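Local coordinates for protein Stk_08120 (Sulfolobus tokodaii str. 7, PDB 2EJX) that probably serves as a fatty acid carrier, as a member of a thermoacidophile-specific family related to the Bet v 1-like proteins, at residues Val7-Lys12 / Asn118-Ala123; Lys12-Ile17 / Asp92-Gln97; Val19-Phe24 / Leu86-Lys91; Cys43-Ile48 / Lys63-Lys68. One frame throughout, in Å; residues are numbered along the deposited sequence.

Contact 1 (Val7-Lys12 / Asn118-Ala123); sequences VEKEIK and NLDRLA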
# COMPACT_ATOMS: atom_id res chain seq x y z
N VAL A 7 0.45 4.26 -11.20
CA VAL A 7 -0.71 3.35 -11.21
C VAL A 7 -1.58 3.90 -10.09
O VAL A 7 -1.06 4.25 -9.03
CB VAL A 7 -0.31 1.88 -10.86
CG1 VAL A 7 -1.53 0.94 -10.89
CG2 VAL A 7 0.75 1.38 -11.84
N GLU A 8 -2.89 4.03 -10.32
CA GLU A 8 -3.75 4.50 -9.23
C GLU A 8 -5.11 3.85 -9.19
O GLU A 8 -5.50 3.16 -10.11
CB GLU A 8 -3.89 6.01 -9.27
CG GLU A 8 -4.45 6.57 -10.51
CD GLU A 8 -4.22 8.07 -10.54
OE1 GLU A 8 -4.64 8.77 -9.58
OE2 GLU A 8 -3.58 8.54 -11.51
N LYS A 9 -5.84 4.14 -8.12
CA LYS A 9 -7.12 3.50 -7.88
C LYS A 9 -7.87 4.34 -6.88
O LYS A 9 -7.33 4.69 -5.85
CB LYS A 9 -6.90 2.07 -7.30
CG LYS A 9 -8.24 1.27 -7.10
CD LYS A 9 -8.66 0.67 -8.46
CE LYS A 9 -10.07 0.08 -8.40
NZ LYS A 9 -10.41 -0.36 -9.80
N GLU A 10 -9.15 4.62 -7.17
CA GLU A 10 -10.04 5.27 -6.24
C GLU A 10 -10.70 4.17 -5.47
O GLU A 10 -11.05 3.14 -6.06
CB GLU A 10 -11.11 6.05 -7.03
CG GLU A 10 -12.14 6.68 -6.14
CD GLU A 10 -13.07 7.59 -6.90
OE1 GLU A 10 -14.13 7.10 -7.33
OE2 GLU A 10 -12.74 8.78 -7.09
N ILE A 11 -10.83 4.37 -4.16
CA ILE A 11 -11.55 3.44 -3.30
C ILE A 11 -12.64 4.19 -2.58
O ILE A 11 -12.38 5.24 -1.95
CB ILE A 11 -10.59 2.80 -2.28
CG1 ILE A 11 -9.50 2.01 -3.02
CG2 ILE A 11 -11.38 1.89 -1.23
CD1 ILE A 11 -8.66 1.10 -2.15
N LYS A 12 -13.84 3.61 -2.61
CA LYS A 12 -15.00 4.10 -1.90
C LYS A 12 -15.21 3.27 -0.64
O LYS A 12 -15.13 2.03 -0.69
CB LYS A 12 -16.23 4.00 -2.81
CG LYS A 12 -16.14 4.90 -4.06
CD LYS A 12 -16.81 6.26 -3.71
CE LYS A 12 -16.63 7.32 -4.77
NZ LYS A 12 -16.98 8.68 -4.19
N ASN A 118 -4.08 -6.19 -7.30
CA ASN A 118 -4.15 -5.89 -5.87
C ASN A 118 -5.03 -4.70 -5.58
O ASN A 118 -5.87 -4.74 -4.69
CB ASN A 118 -2.74 -5.61 -5.33
CG ASN A 118 -1.99 -6.89 -4.98
OD1 ASN A 118 -2.59 -7.94 -4.64
ND2 ASN A 118 -0.66 -6.83 -5.07
N LEU A 119 -4.85 -3.62 -6.33
CA LEU A 119 -5.69 -2.45 -6.12
C LEU A 119 -7.17 -2.69 -6.39
O LEU A 119 -8.03 -2.18 -5.68
CB LEU A 119 -5.16 -1.22 -6.90
CG LEU A 119 -3.79 -0.69 -6.48
CD1 LEU A 119 -3.32 0.38 -7.45
CD2 LEU A 119 -3.81 -0.12 -5.02
N ASP A 120 -7.47 -3.45 -7.45
CA ASP A 120 -8.84 -3.87 -7.76
C ASP A 120 -9.45 -4.68 -6.65
O ASP A 120 -10.57 -4.43 -6.25
CB ASP A 120 -8.87 -4.67 -9.08
CG ASP A 120 -8.65 -3.79 -10.31
OD1 ASP A 120 -8.63 -2.57 -10.20
OD2 ASP A 120 -8.53 -4.35 -11.40
N ARG A 121 -8.70 -5.69 -6.15
CA ARG A 121 -9.18 -6.52 -5.05
C ARG A 121 -9.41 -5.67 -3.78
O ARG A 121 -10.41 -5.81 -3.10
CB ARG A 121 -8.14 -7.64 -4.77
CG ARG A 121 -8.56 -8.62 -3.67
CD ARG A 121 -7.46 -9.65 -3.37
NE ARG A 121 -6.15 -9.01 -3.21
CZ ARG A 121 -5.75 -8.33 -2.13
NH1 ARG A 121 -6.51 -8.17 -1.04
NH2 ARG A 121 -4.55 -7.75 -2.18
N LEU A 122 -8.48 -4.77 -3.46
CA LEU A 122 -8.67 -3.87 -2.32
C LEU A 122 -9.92 -3.00 -2.50
O LEU A 122 -10.72 -2.88 -1.57
CB LEU A 122 -7.40 -3.00 -2.13
CG LEU A 122 -6.96 -2.38 -0.82
CD1 LEU A 122 -6.70 -3.41 0.28
CD2 LEU A 122 -5.65 -1.59 -1.17
N ALA A 123 -10.12 -2.42 -3.68
CA ALA A 123 -11.28 -1.57 -3.91
C ALA A 123 -12.59 -2.33 -3.73
O ALA A 123 -13.54 -1.82 -3.16
CB ALA A 123 -11.22 -0.93 -5.27
O HOH W 1 -14.14 0.88 -3.61
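Lys-9 NZ of strand 7-12 donates to Asp-120 OD1 of helix 118-123 over 2.9 Å, a salt bridge in which the ammonium nitrogen stands above the carboxylate plane, 38° out of it. The two side chains cross at about a right angle. Asp-120 leaves its backbone pointing away from the strand, but its carboxylate comes back to meet the lysine. Lys-9 starts with CG anti to the backbone N (chi1 -176°), near Leu-119 O, and bends at the next torsion. Further out its CE lies 3.5 Å from Ala-123 CB, a carbon pair tighter than usual van der Waals contact. At the root of the same chain, Lys-9 CB is 3.7 Å from Leu-119 CB, the two side chains sliding past each other in opposite directions. Leu-119 CD1 then carries the apolar packing to Val-7 CG1, 3.9 Å away. On the other side of Lys-9 along the strand, Ile-11 meets the helix with its longer branch: CG1 rests on Ala-123 CB and CD1 reaches Leu-122 CG at 4.1 Å. Water 1 joins the ends of the segments, accepting from Lys-12 N and donating to Ala-123 O at 2.8 Å. Glu-10, facing away from the helix, pairs instead with Lys-91, while Leu-119 and Leu-122 also touch Ile-34 of helix 27-34. The segment axes run almost parallel, 7° apart with a closest approach of 8.6 Å: an edge strand of the antiparallel sheet packed on the long C-terminal helix, as in the helix-grip architecture of Bet v 1-like proteins.

Contact 2 (Lys12-Ile17 / Asp92-Gln97); sequences KTNQDI and DNNTLQ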
# COMPACT_ATOMS: atom_id res chain seq x y z
N LYS A 12 -13.84 3.61 -2.61
CA LYS A 12 -15.00 4.10 -1.90
C LYS A 12 -15.21 3.27 -0.64
O LYS A 12 -15.13 2.03 -0.69
CB LYS A 12 -16.23 4.00 -2.81
CG LYS A 12 -16.14 4.90 -4.06
CD LYS A 12 -16.81 6.26 -3.71
CE LYS A 12 -16.63 7.32 -4.77
NZ LYS A 12 -16.98 8.68 -4.19
N THR A 13 -15.50 3.92 0.48
CA THR A 13 -15.68 3.22 1.75
C THR A 13 -16.79 3.82 2.60
O THR A 13 -17.00 5.03 2.61
CB THR A 13 -14.34 3.19 2.58
OG1 THR A 13 -14.54 2.55 3.85
CG2 THR A 13 -13.84 4.61 2.86
N ASN A 14 -17.54 2.95 3.26
CA ASN A 14 -18.47 3.33 4.31
C ASN A 14 -17.89 3.19 5.71
O ASN A 14 -18.60 3.36 6.71
CB ASN A 14 -19.70 2.43 4.23
CG ASN A 14 -20.61 2.78 3.09
OD1 ASN A 14 -20.60 3.91 2.59
ND2 ASN A 14 -21.46 1.84 2.72
N GLN A 15 -16.61 2.83 5.80
CA GLN A 15 -15.97 2.72 7.11
C GLN A 15 -15.52 4.13 7.51
O GLN A 15 -15.46 5.02 6.64
CB GLN A 15 -14.76 1.75 7.06
CG GLN A 15 -15.08 0.28 7.12
CD GLN A 15 -15.27 -0.18 8.55
OE1 GLN A 15 -15.00 0.55 9.48
NE2 GLN A 15 -15.75 -1.40 8.72
N ASP A 16 -15.23 4.35 8.78
CA ASP A 16 -14.79 5.67 9.22
C ASP A 16 -13.50 5.97 8.47
O ASP A 16 -12.51 5.25 8.62
CB ASP A 16 -14.54 5.72 10.73
CG ASP A 16 -14.00 7.07 11.21
OD1 ASP A 16 -12.89 7.47 10.82
OD2 ASP A 16 -14.70 7.75 11.99
N ILE A 17 -13.53 7.03 7.69
CA ILE A 17 -12.42 7.32 6.78
C ILE A 17 -11.10 7.56 7.49
O ILE A 17 -10.06 7.30 6.93
CB ILE A 17 -12.74 8.54 5.84
CG1 ILE A 17 -11.67 8.65 4.73
CG2 ILE A 17 -12.89 9.87 6.65
CD1 ILE A 17 -11.80 7.62 3.59
N ASP A 92 -12.55 12.68 0.21
CA ASP A 92 -13.68 13.20 0.99
C ASP A 92 -13.99 12.18 2.04
O ASP A 92 -13.16 11.28 2.25
CB ASP A 92 -14.93 13.48 0.12
CG ASP A 92 -15.34 12.27 -0.74
OD1 ASP A 92 -15.36 11.10 -0.26
OD2 ASP A 92 -15.63 12.52 -1.92
N ASN A 93 -15.18 12.28 2.65
CA ASN A 93 -15.54 11.42 3.79
C ASN A 93 -15.74 9.93 3.43
O ASN A 93 -15.79 9.07 4.33
CB ASN A 93 -16.83 11.94 4.49
CG ASN A 93 -17.29 11.00 5.63
OD1 ASN A 93 -18.30 10.27 5.50
ND2 ASN A 93 -16.54 10.98 6.73
N ASN A 94 -15.86 9.63 2.14
CA ASN A 94 -16.13 8.24 1.74
C ASN A 94 -15.23 7.74 0.64
O ASN A 94 -15.55 6.75 0.02
CB ASN A 94 -17.59 8.06 1.26
CG ASN A 94 -18.61 8.29 2.36
OD1 ASN A 94 -18.85 7.41 3.21
ND2 ASN A 94 -19.25 9.46 2.33
N THR A 95 -14.13 8.46 0.35
CA THR A 95 -13.35 8.18 -0.85
C THR A 95 -11.89 8.49 -0.58
O THR A 95 -11.57 9.53 0.02
CB THR A 95 -13.80 9.05 -2.06
OG1 THR A 95 -15.22 9.14 -2.06
CG2 THR A 95 -13.35 8.45 -3.37
N LEU A 96 -11.02 7.61 -1.04
CA LEU A 96 -9.61 7.87 -1.05
C LEU A 96 -9.01 7.53 -2.40
O LEU A 96 -9.65 6.91 -3.26
CB LEU A 96 -8.90 7.16 0.10
CG LEU A 96 -8.92 5.64 0.26
CD1 LEU A 96 -7.87 4.89 -0.59
CD2 LEU A 96 -8.72 5.29 1.72
N GLN A 97 -7.76 7.97 -2.59
CA GLN A 97 -7.00 7.64 -3.80
C GLN A 97 -5.68 7.03 -3.40
O GLN A 97 -5.02 7.54 -2.49
CB GLN A 97 -6.76 8.93 -4.64
CG GLN A 97 -6.31 8.69 -6.11
CD GLN A 97 -7.37 8.15 -7.08
OE1 GLN A 97 -7.04 7.62 -8.15
NE2 GLN A 97 -8.62 8.30 -6.74
O HOH W 2 -15.96 8.65 7.36
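Lys-12 and Thr-95 form an antiparallel non-hydrogen-bonded pair, their CA atoms 4.5 Å apart, where strand 7-12 ends beside the type I turn Asp-92 to Thr-95 of the beta hairpin 82-92/95-102. One step on, Thr-13 N donates to Asn-94 O over 2.9 Å from above the carbonyl plane. Within the turn Asp-92 closes an Asx turn: its OD1 accepts Asn-94 N on the anti side and Thr-95 OG1, 2.7 Å away, on the syn side. That hydroxyl also receives Lys-12 NZ at 2.8 Å, the lysine and threonine side chains lying side by side and pointing the same way. A valine in place of Thr-95 would probably leave Lys-12 NZ without this acceptor and Asp-92 OD1 with one donor fewer, so that the carboxylate is held less firmly. Thr-13 OG1 takes Gln-15 N in an ST turn and also bonds Asp-127 of the long helix. Ile-17, at the start of helix 17-24, has CG1 anti to the backbone N (chi1 -170°), which sets CG1 near Asp-92 O. Its CD1 meets Leu-96 CD2 at 4.3 Å. Its CB sits 3.4 Å from Asn-93 O. That carbonyl accepts from water 2, which in turn accepts from Ile-17 N at 2.9 Å.

Contact 3 (Val19-Phe24 / Leu86-Lys91); sequences VVMTIF and LYIRKK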
# COMPACT_ATOMS: atom_id res chain seq x y z
N VAL A 19 -10.15 6.19 10.34
CA VAL A 19 -9.66 4.85 10.69
C VAL A 19 -9.01 4.17 9.50
O VAL A 19 -7.95 3.58 9.65
CB VAL A 19 -10.82 4.00 11.33
CG1 VAL A 19 -10.38 2.52 11.51
CG2 VAL A 19 -11.17 4.61 12.71
N VAL A 20 -9.66 4.24 8.35
CA VAL A 20 -9.12 3.62 7.16
C VAL A 20 -7.75 4.19 6.77
O VAL A 20 -6.81 3.45 6.45
CB VAL A 20 -10.11 3.75 6.00
CG1 VAL A 20 -9.52 3.20 4.71
CG2 VAL A 20 -11.49 2.99 6.37
N MET A 21 -7.67 5.51 6.75
CA MET A 21 -6.39 6.21 6.51
C MET A 21 -5.31 5.78 7.50
O MET A 21 -4.14 5.56 7.13
CB MET A 21 -6.60 7.73 6.56
CG MET A 21 -7.43 8.33 5.42
SD MET A 21 -6.62 8.10 3.80
CE MET A 21 -5.23 9.18 3.96
N THR A 22 -5.66 5.71 8.78
CA THR A 22 -4.72 5.23 9.80
C THR A 22 -4.19 3.82 9.54
O THR A 22 -3.00 3.57 9.69
CB THR A 22 -5.33 5.34 11.24
OG1 THR A 22 -5.68 6.69 11.50
CG2 THR A 22 -4.31 4.92 12.30
N ILE A 23 -5.08 2.89 9.15
CA ILE A 23 -4.67 1.55 8.78
C ILE A 23 -3.72 1.58 7.55
O ILE A 23 -2.71 0.89 7.55
CB ILE A 23 -5.90 0.59 8.64
CG1 ILE A 23 -6.56 0.43 10.02
CG2 ILE A 23 -5.57 -0.79 8.00
CD1 ILE A 23 -7.97 -0.27 9.96
N PHE A 24 -4.01 2.40 6.58
CA PHE A 24 -3.14 2.51 5.40
C PHE A 24 -1.75 3.06 5.77
O PHE A 24 -0.76 2.73 5.08
CB PHE A 24 -3.82 3.35 4.30
CG PHE A 24 -4.63 2.54 3.34
CD1 PHE A 24 -3.99 1.69 2.43
CD2 PHE A 24 -6.04 2.60 3.34
CE1 PHE A 24 -4.72 0.91 1.54
CE2 PHE A 24 -6.77 1.85 2.43
CZ PHE A 24 -6.12 1.00 1.54
N LEU A 86 4.59 5.62 -2.59
CA LEU A 86 3.17 5.23 -2.57
C LEU A 86 2.39 6.27 -1.78
O LEU A 86 2.69 6.53 -0.60
CB LEU A 86 3.02 3.85 -1.92
CG LEU A 86 1.61 3.24 -1.80
CD1 LEU A 86 1.06 3.01 -3.12
CD2 LEU A 86 1.78 1.90 -1.10
N TYR A 87 1.38 6.85 -2.41
CA TYR A 87 0.52 7.81 -1.74
C TYR A 87 -0.84 7.22 -1.46
O TYR A 87 -1.41 6.56 -2.31
CB TYR A 87 0.26 9.01 -2.63
CG TYR A 87 1.50 9.67 -3.14
CD1 TYR A 87 2.04 10.77 -2.47
CD2 TYR A 87 2.15 9.20 -4.29
CE1 TYR A 87 3.18 11.38 -2.94
CE2 TYR A 87 3.30 9.82 -4.77
CZ TYR A 87 3.81 10.91 -4.07
OH TYR A 87 4.97 11.56 -4.52
N ILE A 88 -1.37 7.52 -0.27
CA ILE A 88 -2.78 7.30 0.04
C ILE A 88 -3.41 8.65 0.46
O ILE A 88 -2.99 9.25 1.46
CB ILE A 88 -2.99 6.14 1.07
CG1 ILE A 88 -2.23 4.85 0.66
CG2 ILE A 88 -4.53 5.83 1.20
CD1 ILE A 88 -0.82 4.66 1.32
N ARG A 89 -4.37 9.16 -0.33
CA ARG A 89 -4.91 10.50 -0.12
C ARG A 89 -6.41 10.43 0.14
O ARG A 89 -7.12 9.81 -0.62
CB ARG A 89 -4.64 11.41 -1.32
CG ARG A 89 -3.16 11.54 -1.71
CD ARG A 89 -3.03 12.40 -2.99
NE ARG A 89 -1.61 12.61 -3.34
CZ ARG A 89 -1.13 12.68 -4.58
NH1 ARG A 89 -1.94 12.60 -5.63
NH2 ARG A 89 0.17 12.86 -4.76
N LYS A 90 -6.85 11.03 1.25
CA LYS A 90 -8.25 11.18 1.50
C LYS A 90 -8.79 12.24 0.53
O LYS A 90 -8.26 13.34 0.46
CB LYS A 90 -8.50 11.57 2.97
CG LYS A 90 -9.93 12.04 3.25
CD LYS A 90 -10.20 12.14 4.70
CE LYS A 90 -11.51 12.84 4.96
NZ LYS A 90 -11.65 13.23 6.40
N LYS A 91 -9.87 11.91 -0.18
CA LYS A 91 -10.50 12.84 -1.11
C LYS A 91 -11.75 13.47 -0.52
O LYS A 91 -12.03 14.65 -0.77
CB LYS A 91 -10.78 12.16 -2.45
CG LYS A 91 -9.56 11.59 -3.10
CD LYS A 91 -9.69 11.47 -4.62
CE LYS A 91 -10.83 10.58 -5.02
NZ LYS A 91 -10.73 10.15 -6.43
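Phe-24 and Ile-88 meet at about a right angle, CG2 of the isoleucine lying over one face of the phenyl ring, 3.9 Å from Phe-24 CG. This is helix-on-sheet packing: helix 19-24 runs nearly antiparallel to strand 86-91, at 174°, with the segment axes 9.5 Å apart. The other branch of Ile-88 touches the ring as well, with CG1 4.0 Å from Phe-24 CD1. The ring is framed further by Val-20 CG1 at its edge, in plane, and by an edge-to-face stack with Phe-29; Leu-122 of the long helix also touches Phe-24, which places the ring between helices and sheet. Met-21 reaches the strand by a folded route. Its CG is anti to the carbonyl carbon (chi1 -69°), and bends at the two following torsions turn the thioether end toward the strand backbone. Met-21 SD lies 4.0 Å from Ile-88 CG2. It also meets Lys-90 CB, the methionine crossing the lysine at about a right angle. Lys-90 itself runs on extended, its ammonium leading away to a long, weak ion pair with Asp-18. No hydrogen bond links the two segments; the methyl of Met-21 ends over the strand backbone, with CE 3.4 Å from Ile-88 O.

Contact 4 (Cys43-Ile48 / Lys63-Lys68); sequences CIEPEI and KGRVYK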
# COMPACT_ATOMS: atom_id res chain seq x y z
N CYS A 43 8.27 -5.01 10.51
CA CYS A 43 7.69 -3.73 10.92
C CYS A 43 7.89 -3.41 12.41
O CYS A 43 6.96 -3.03 13.14
CB CYS A 43 6.21 -3.68 10.58
SG CYS A 43 6.00 -3.54 8.85
N ILE A 44 9.13 -3.64 12.81
CA ILE A 44 9.80 -3.12 13.99
C ILE A 44 9.26 -1.78 14.55
O ILE A 44 8.28 -1.77 15.31
CB ILE A 44 11.28 -3.00 13.59
CG1 ILE A 44 11.38 -2.41 12.16
CG2 ILE A 44 11.92 -4.41 13.55
CD1 ILE A 44 12.75 -1.76 11.80
N GLU A 45 9.94 -0.67 14.19
CA GLU A 45 9.52 0.69 14.49
C GLU A 45 8.31 1.00 13.59
O GLU A 45 8.28 0.54 12.44
CB GLU A 45 10.70 1.60 14.15
CG GLU A 45 10.91 2.86 14.99
CD GLU A 45 12.03 3.74 14.41
OE1 GLU A 45 13.22 3.35 14.50
OE2 GLU A 45 11.71 4.81 13.83
N PRO A 46 7.33 1.79 14.10
CA PRO A 46 5.97 1.88 13.46
C PRO A 46 5.94 2.58 12.10
O PRO A 46 4.95 2.46 11.35
CB PRO A 46 5.15 2.67 14.49
CG PRO A 46 6.19 3.55 15.19
CD PRO A 46 7.44 2.69 15.28
N GLU A 47 7.00 3.31 11.79
CA GLU A 47 7.05 4.02 10.54
C GLU A 47 8.08 3.48 9.55
O GLU A 47 8.31 4.11 8.55
CB GLU A 47 7.24 5.51 10.77
CG GLU A 47 6.15 6.11 11.66
CD GLU A 47 5.93 7.58 11.42
OE1 GLU A 47 6.82 8.38 11.79
OE2 GLU A 47 4.87 7.95 10.86
N ILE A 48 8.71 2.34 9.86
CA ILE A 48 9.73 1.75 8.98
C ILE A 48 9.40 0.32 8.63
O ILE A 48 8.88 -0.42 9.45
CB ILE A 48 11.16 1.78 9.61
CG1 ILE A 48 11.45 3.13 10.24
CG2 ILE A 48 12.22 1.47 8.55
CD1 ILE A 48 12.65 3.10 11.17
N LYS A 63 12.45 -1.71 1.15
CA LYS A 63 12.35 -1.13 2.50
C LYS A 63 12.01 0.35 2.36
O LYS A 63 12.11 0.94 1.29
CB LYS A 63 13.66 -1.33 3.30
CG LYS A 63 14.79 -0.45 2.81
CD LYS A 63 16.09 -0.92 3.42
CE LYS A 63 17.21 0.13 3.23
NZ LYS A 63 17.87 -0.11 1.96
N GLY A 64 11.54 0.98 3.42
CA GLY A 64 11.10 2.34 3.28
C GLY A 64 10.52 2.92 4.58
O GLY A 64 10.62 2.30 5.63
N ARG A 65 9.91 4.09 4.45
CA ARG A 65 9.45 4.91 5.59
C ARG A 65 8.13 5.56 5.27
O ARG A 65 7.89 5.98 4.16
CB ARG A 65 10.49 6.00 5.93
CG ARG A 65 10.15 6.89 7.17
CD ARG A 65 11.40 7.26 7.99
NE ARG A 65 11.01 7.34 9.41
CZ ARG A 65 11.81 7.05 10.44
NH1 ARG A 65 13.06 6.66 10.24
NH2 ARG A 65 11.33 7.15 11.68
N VAL A 66 7.26 5.65 6.28
CA VAL A 66 5.94 6.24 6.15
C VAL A 66 5.93 7.63 6.78
O VAL A 66 6.48 7.84 7.89
CB VAL A 66 4.90 5.37 6.88
CG1 VAL A 66 3.51 6.03 6.82
CG2 VAL A 66 4.87 3.96 6.32
N TYR A 67 5.37 8.59 6.05
CA TYR A 67 5.20 9.93 6.54
C TYR A 67 3.71 10.23 6.50
O TYR A 67 3.04 9.99 5.48
CB TYR A 67 5.96 10.92 5.67
CG TYR A 67 7.45 10.62 5.61
CD1 TYR A 67 8.33 11.18 6.55
CD2 TYR A 67 7.97 9.74 4.64
CE1 TYR A 67 9.70 10.91 6.52
CE2 TYR A 67 9.36 9.46 4.60
CZ TYR A 67 10.21 10.06 5.54
OH TYR A 67 11.56 9.79 5.55
N LYS A 68 3.21 10.70 7.63
CA LYS A 68 1.82 11.10 7.78
C LYS A 68 1.65 12.60 7.63
O LYS A 68 2.45 13.40 8.16
CB LYS A 68 1.28 10.58 9.13
CG LYS A 68 1.48 9.07 9.34
CD LYS A 68 0.74 8.58 10.58
CE LYS A 68 1.04 7.12 10.96
NZ LYS A 68 2.30 6.77 11.67
O HOH W 3 3.07 4.32 10.39
O HOH W 4 8.43 9.14 9.31
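Glu-47 O accepts Val-66 N over 2.9 Å, with an N-H...O angle of 160°, in the tightly packed part of this contact. Next to it Ile-48 and Arg-65 form an antiparallel non-hydrogen-bonded pair. Ile-48 presses CG2 to within 3.4 Å of Gly-64 O, while its CG1 lies over the centre of the Arg-65 guanidinium, 3.8 Å above that plane. Buried Val-66 carries the packing inward to Pro-27 of helix 27-34 and to Val-73 and Ile-75 of the next strand. The outer side is polar and looser. Glu-45 OE2 makes only a weak hydrogen bond to Arg-65 NH2 at 3.2 Å within a salt bridge, the carboxylate and guanidinium planes being 59° apart. Glu-47 places CG anti to its carbonyl carbon (chi1 -57°) and extends beyond it, and its OE2 takes Lys-68 NZ at 2.9 Å from above the carboxylate plane. Two waters complete this side. Water 3 links Lys-68 NZ to Pro-46 O; water 4 is held by three groups, donating to Glu-47 OE1 and to Val-66 O (2.7 Å) and accepting from Arg-65 NE. An alanine in place of Glu-47 would probably leave Lys-68 NZ without its opposite charge and water 4 less firmly held. The type I turn Glu-45 to Ile-48 leads into strand 48-55 beside strand 58-69, the beginning of an antiparallel beta hairpin in the sheet of this Bet v 1-like fold.

Overall arrangement
From the N terminus, strand 7-12 opens contact 1, which closes only at residues 118-123 of the long C-terminal helix and so encloses the other three contacts. Contact 2 shares Lys-12 with it and closes the next loop, 12-17 to 92-97, at the tip of hairpin 82-92/95-102. Inside lies contact 3, helix 17-24 on strand 82-92, and innermost is contact 4, closing the short loop from 43-48 to 63-68. The four nest without crossing. Contacts 1 to 3 touch one another through neighbouring strands and side-chain packing. Contact 4 sits toward the other edge of the same sheet, its centre about 22 Å from that of contact 1.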